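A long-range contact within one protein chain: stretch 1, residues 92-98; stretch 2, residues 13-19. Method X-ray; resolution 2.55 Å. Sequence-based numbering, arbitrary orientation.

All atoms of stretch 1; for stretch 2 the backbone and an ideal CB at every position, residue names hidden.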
ATOM      1  N   ALA A  92     -13.605  -2.419  -2.999  1.00 46.80           N
ATOM      2  CA  ALA A  92     -12.564  -3.291  -2.468  1.00 46.21           C
ATOM      3  C   ALA A  92     -13.195  -4.491  -1.767  1.00 60.59           C
ATOM      4  O   ALA A  92     -12.770  -5.632  -1.958  1.00 61.92           O
ATOM      5  CB  ALA A  92     -11.662  -2.531  -1.515  1.00 40.97           C
ATOM      6  N   PHE A  93     -14.223  -4.226  -0.967  1.00 49.01           N
ATOM      7  CA  PHE A  93     -14.915  -5.285  -0.245  1.00 66.75           C
ATOM      8  C   PHE A  93     -15.575  -6.243  -1.219  1.00 65.73           C
ATOM      9  O   PHE A  93     -15.547  -7.463  -1.031  1.00 60.31           O
ATOM     10  CB  PHE A  93     -15.959  -4.701   0.709  1.00 65.83           C
ATOM     11  CG  PHE A  93     -16.634  -5.730   1.570  1.00 73.59           C
ATOM     12  CD1 PHE A  93     -15.938  -6.371   2.584  1.00 89.03           C
ATOM     13  CD2 PHE A  93     -17.964  -6.056   1.369  1.00 72.60           C
ATOM     14  CE1 PHE A  93     -16.557  -7.322   3.380  1.00 74.34           C
ATOM     15  CE2 PHE A  93     -18.591  -7.006   2.161  1.00 69.75           C
ATOM     16  CZ  PHE A  93     -17.884  -7.638   3.168  1.00 70.65           C
ATOM     17  N   LYS A  94     -16.148  -5.684  -2.279  1.00 50.53           N
ATOM     18  CA  LYS A  94     -16.760  -6.504  -3.311  1.00 58.84           C
ATOM     19  C   LYS A  94     -15.725  -7.385  -3.993  1.00 62.80           C
ATOM     20  O   LYS A  94     -16.007  -8.528  -4.321  1.00 73.65           O
ATOM     21  CB  LYS A  94     -17.464  -5.635  -4.347  1.00 57.10           C
ATOM     22  CG  LYS A  94     -18.209  -6.433  -5.402  1.00 58.18           C
ATOM     23  CD  LYS A  94     -19.054  -7.526  -4.771  1.00 75.96           C
ATOM     24  CE  LYS A  94     -20.512  -7.118  -4.675  1.00 68.95           C
ATOM     25  NZ  LYS A  94     -21.413  -8.297  -4.530  1.00 69.97           N
ATOM     26  N   LEU A  95     -14.525  -6.856  -4.191  1.00 60.51           N
ATOM     27  CA  LEU A  95     -13.444  -7.640  -4.770  1.00 60.97           C
ATOM     28  C   LEU A  95     -13.072  -8.776  -3.827  1.00 68.74           C
ATOM     29  O   LEU A  95     -12.791  -9.892  -4.267  1.00 59.62           O
ATOM     30  CB  LEU A  95     -12.228  -6.763  -5.060  1.00 48.96           C
ATOM     31  CG  LEU A  95     -12.220  -6.082  -6.431  1.00 62.11           C
ATOM     32  CD1 LEU A  95     -10.941  -5.290  -6.616  1.00 65.23           C
ATOM     33  CD2 LEU A  95     -12.399  -7.092  -7.554  1.00 64.85           C
ATOM     34  N   LEU A  96     -13.077  -8.491  -2.529  1.00 61.81           N
ATOM     35  CA  LEU A  96     -12.848  -9.531  -1.533  1.00 72.85           C
ATOM     36  C   LEU A  96     -13.901 -10.626  -1.668  1.00 68.93           C
ATOM     37  O   LEU A  96     -13.594 -11.813  -1.557  1.00 73.69           O
ATOM     38  CB  LEU A  96     -12.873  -8.948  -0.119  1.00 56.38           C
ATOM     39  CG  LEU A  96     -11.674  -8.103   0.307  1.00 62.85           C
ATOM     40  CD1 LEU A  96     -11.902  -7.520   1.692  1.00 57.48           C
ATOM     41  CD2 LEU A  96     -10.401  -8.929   0.276  1.00 57.88           C
ATOM     42  N   GLN A  97     -15.139 -10.219  -1.923  1.00 73.35           N
ATOM     43  CA  GLN A  97     -16.234 -11.162  -2.138  1.00 69.24           C
ATOM     44  C   GLN A  97     -16.024 -12.019  -3.387  1.00 76.62           C
ATOM     45  O   GLN A  97     -16.148 -13.242  -3.345  1.00 89.08           O
ATOM     46  CB  GLN A  97     -17.561 -10.405  -2.238  1.00 77.01           C
ATOM     47  CG  GLN A  97     -18.788 -11.252  -1.992  1.00 91.13           C
ATOM     48  CD  GLN A  97     -20.073 -10.473  -2.192  1.00101.08           C
ATOM     49  OE1 GLN A  97     -20.098  -9.252  -2.043  1.00 96.13           O
ATOM     50  NE2 GLN A  97     -21.147 -11.177  -2.532  1.00102.82           N
ATOM     51  N   LEU A  98     -15.701 -11.360  -4.494  1.00 72.74           N
ATOM     52  CA  LEU A  98     -15.570 -12.003  -5.795  1.00 66.80           C
ATOM     53  C   LEU A  98     -14.318 -12.859  -5.903  1.00 74.12           C
ATOM     54  O   LEU A  98     -14.264 -13.785  -6.713  1.00 77.16           O
ATOM     55  CB  LEU A  98     -15.556 -10.947  -6.901  1.00 62.39           C
ATOM     56  CG  LEU A  98     -16.808 -10.085  -7.058  1.00 73.03           C
ATOM     57  CD1 LEU A  98     -16.675  -9.193  -8.280  1.00 64.49           C
ATOM     58  CD2 LEU A  98     -18.035 -10.977  -7.179  1.00 48.94           C
ATOM     59  N   UNK A  13     -26.499 -14.821  -1.764  1.00168.03           N
ATOM     60  CA  UNK A  13     -25.051 -15.035  -1.829  1.00166.17           C
ATOM     61  C   UNK A  13     -24.299 -14.039  -0.949  1.00155.08           C
ATOM     62  O   UNK A  13     -23.359 -14.406  -0.233  1.00150.89           O
ATOM     63  CB  UNK A  13     -24.563 -14.924  -3.275  1.00166.17           C
ATOM     64  N   UNK A  14     -24.717 -12.777  -1.011  1.00148.10           N
ATOM     65  CA  UNK A  14     -24.088 -11.727  -0.222  1.00142.75           C
ATOM     66  C   UNK A  14     -24.279 -12.021   1.256  1.00150.36           C
ATOM     67  O   UNK A  14     -23.345 -11.920   2.047  1.00127.62           O
ATOM     68  CB  UNK A  14     -24.662 -10.354  -0.579  1.00142.75           C
ATOM     69  N   UNK A  15     -25.508 -12.383   1.614  1.00171.47           N
ATOM     70  CA  UNK A  15     -25.877 -12.664   2.994  1.00174.65           C
ATOM     71  C   UNK A  15     -25.052 -13.834   3.511  1.00167.88           C
ATOM     72  O   UNK A  15     -24.593 -13.829   4.655  1.00159.12           O
ATOM     73  CB  UNK A  15     -27.373 -12.962   3.110  1.00174.65           C
ATOM     74  N   UNK A  16     -24.869 -14.834   2.652  1.00168.01           N
ATOM     75  CA  UNK A  16     -24.057 -15.995   2.990  1.00156.99           C
ATOM     76  C   UNK A  16     -22.614 -15.586   3.251  1.00144.19           C
ATOM     77  O   UNK A  16     -21.997 -16.053   4.205  1.00132.12           O
ATOM     78  CB  UNK A  16     -24.119 -17.036   1.871  1.00156.99           C
ATOM     79  N   UNK A  17     -22.080 -14.716   2.398  1.00150.98           N
ATOM     80  CA  UNK A  17     -20.693 -14.276   2.536  1.00143.77           C
ATOM     81  C   UNK A  17     -20.493 -13.475   3.829  1.00144.37           C
ATOM     82  O   UNK A  17     -19.549 -13.703   4.581  1.00127.91           O
ATOM     83  CB  UNK A  17     -20.283 -13.435   1.326  1.00143.77           C
ATOM     84  N   UNK A  18     -21.390 -12.524   4.065  1.00165.08           N
ATOM     85  CA  UNK A  18     -21.310 -11.613   5.206  1.00171.26           C
ATOM     86  C   UNK A  18     -21.544 -12.283   6.563  1.00183.70           C
ATOM     87  O   UNK A  18     -20.829 -12.011   7.528  1.00174.49           O
ATOM     88  CB  UNK A  18     -22.329 -10.487   5.023  1.00171.26           C
ATOM     89  N   UNK A  19     -22.540 -13.163   6.633  1.00202.13           N
ATOM     90  CA  UNK A  19     -23.015 -13.693   7.911  1.00213.82           C
ATOM     91  C   UNK A  19     -22.059 -14.725   8.514  1.00211.42           C
ATOM     92  O   UNK A  19     -21.967 -14.846   9.735  1.00215.00           O
ATOM     93  CB  UNK A  19     -24.398 -14.321   7.728  1.00213.82           C
TER

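Both stretches are helical, and their axes cross almost at right angles, 95° between N-to-C directions, with a closest approach of 11.3 Å. Stretch 1 offers the ring of F93 and the extended side chain of Q97, whose OE1 already accepts a hydrogen bond from K94 NZ (3.0 Å).

Position 13 points its CB sideways, 5.1 Å from Q97 NE2, too far to demand any particular chemistry; small or polar residues would all serve. It is D13, whose carboxylate leads away from stretch 1 and forms a salt bridge within its own helix.

At position 14 the CB again points sideways, but the ideal CB lies 4.1 Å from Q97 NE2. Q97 NE2 packs against the backbone here, 3.8 Å from the CA of position 14, leaving room for a polar or aliphatic side chain, and an acceptor would be plausible. The residue is E14. Its closest contact is that backbone one, and no hydrogen bond joins the pair; E14 OE1 is hydrogen-bonded elsewhere in the structure.

Positions 15 and 16 have no atom of stretch 1 within 5.5 Å of their ideal CB atoms, and helix-compatible polar residues are natural choices. R15 points away from stretch 1. R16 pairs with D13 in the same helix, R16 NH1 lying 3.1 Å from D13 OD1.

Position 17 is the centre of the contact. Its CA lies 7.2 Å from Q97 CA, the closest CA pair across the stretches. Its CB points toward stretch 1, and the ideal CB is 4.2 Å from Q97 CG. Beyond it lies a space bordered by F93, L96 and the aliphatic part of Q97, suited to leucine, methionine or an aromatic ring. The residue is F17, with chi1 t (178°). Q97 CG sits over one face of its ring, 3.9 Å from the ring centroid, a CH-pi contact in which one methylene of a polar side chain serves as an apolar surface. F93 CZ approaches the ring edge, 3.8 Å from F17 CE2, with the two ring planes inclined at 54°.

Position 18 starts sideways with nothing near its ideal CB, so a short side chain would leave F93 untouched, while a longer apolar one could reach its ring. L18 does so: its end comes nearer, and L18 CD1 lies 4.4 Å from F93 CZ, extending the apolar patch begun by F17.

Position 19 is out of reach and could be polar; it is D19, poorly ordered.

Stretch 2, residues 13-19: DERRFLD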
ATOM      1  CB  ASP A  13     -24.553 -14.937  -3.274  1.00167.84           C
ATOM      2  CG  ASP A  13     -25.139 -16.014  -4.167  1.00180.07           C
ATOM      3  OD1 ASP A  13     -25.150 -17.193  -3.753  1.00185.13           O
ATOM      4  OD2 ASP A  13     -25.574 -15.685  -5.290  1.00184.58           O
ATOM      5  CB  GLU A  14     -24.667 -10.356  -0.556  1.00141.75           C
ATOM      6  CG  GLU A  14     -24.287  -9.286   0.456  1.00128.51           C
ATOM      7  CD  GLU A  14     -25.054  -7.998   0.265  1.00130.35           C
ATOM      8  OE1 GLU A  14     -25.260  -7.591  -0.897  1.00132.53           O
ATOM      9  OE2 GLU A  14     -25.439  -7.385   1.283  1.00130.06           O
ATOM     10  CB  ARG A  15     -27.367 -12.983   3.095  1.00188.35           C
ATOM     11  CG  ARG A  15     -27.951 -12.853   4.489  1.00194.41           C
ATOM     12  CD  ARG A  15     -28.237 -11.399   4.829  1.00194.53           C
ATOM     13  NE  ARG A  15     -28.848 -11.259   6.147  1.00196.11           N
ATOM     14  CZ  ARG A  15     -28.172 -10.986   7.258  1.00188.03           C
ATOM     15  NH1 ARG A  15     -26.858 -10.816   7.211  1.00180.54           N
ATOM     16  NH2 ARG A  15     -28.811 -10.877   8.416  1.00186.37           N
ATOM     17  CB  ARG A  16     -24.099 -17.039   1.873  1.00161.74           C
ATOM     18  CG  ARG A  16     -23.143 -18.209   2.100  1.00161.70           C
ATOM     19  CD  ARG A  16     -23.074 -19.145   0.900  1.00166.78           C
ATOM     20  NE  ARG A  16     -22.349 -18.561  -0.224  1.00162.77           N
ATOM     21  CZ  ARG A  16     -22.761 -18.614  -1.487  1.00160.52           C
ATOM     22  NH1 ARG A  16     -23.899 -19.224  -1.789  1.00165.26           N
ATOM     23  NH2 ARG A  16     -22.037 -18.056  -2.449  1.00149.80           N
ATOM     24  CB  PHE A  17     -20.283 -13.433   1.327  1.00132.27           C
ATOM     25  CG  PHE A  17     -18.882 -12.894   1.406  1.00118.18           C
ATOM     26  CD1 PHE A  17     -17.803 -13.761   1.374  1.00112.60           C
ATOM     27  CD2 PHE A  17     -18.639 -11.533   1.520  1.00113.37           C
ATOM     28  CE1 PHE A  17     -16.509 -13.286   1.442  1.00107.25           C
ATOM     29  CE2 PHE A  17     -17.342 -11.051   1.591  1.00105.05           C
ATOM     30  CZ  PHE A  17     -16.277 -11.931   1.552  1.00103.42           C
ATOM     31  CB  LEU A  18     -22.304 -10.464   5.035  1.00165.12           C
ATOM     32  CG  LEU A  18     -22.276  -9.430   6.163  1.00154.07           C
ATOM     33  CD1 LEU A  18     -20.945  -8.692   6.188  1.00124.83           C
ATOM     34  CD2 LEU A  18     -23.439  -8.457   6.046  1.00163.49           C
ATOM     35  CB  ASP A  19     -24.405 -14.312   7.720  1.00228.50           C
ATOM     36  CG  ASP A  19     -25.144 -14.534   9.026  1.00235.20           C
ATOM     37  OD1 ASP A  19     -24.740 -13.955  10.055  1.00233.01           O
ATOM     38  OD2 ASP A  19     -26.139 -15.289   9.014  1.00240.56           O
TER
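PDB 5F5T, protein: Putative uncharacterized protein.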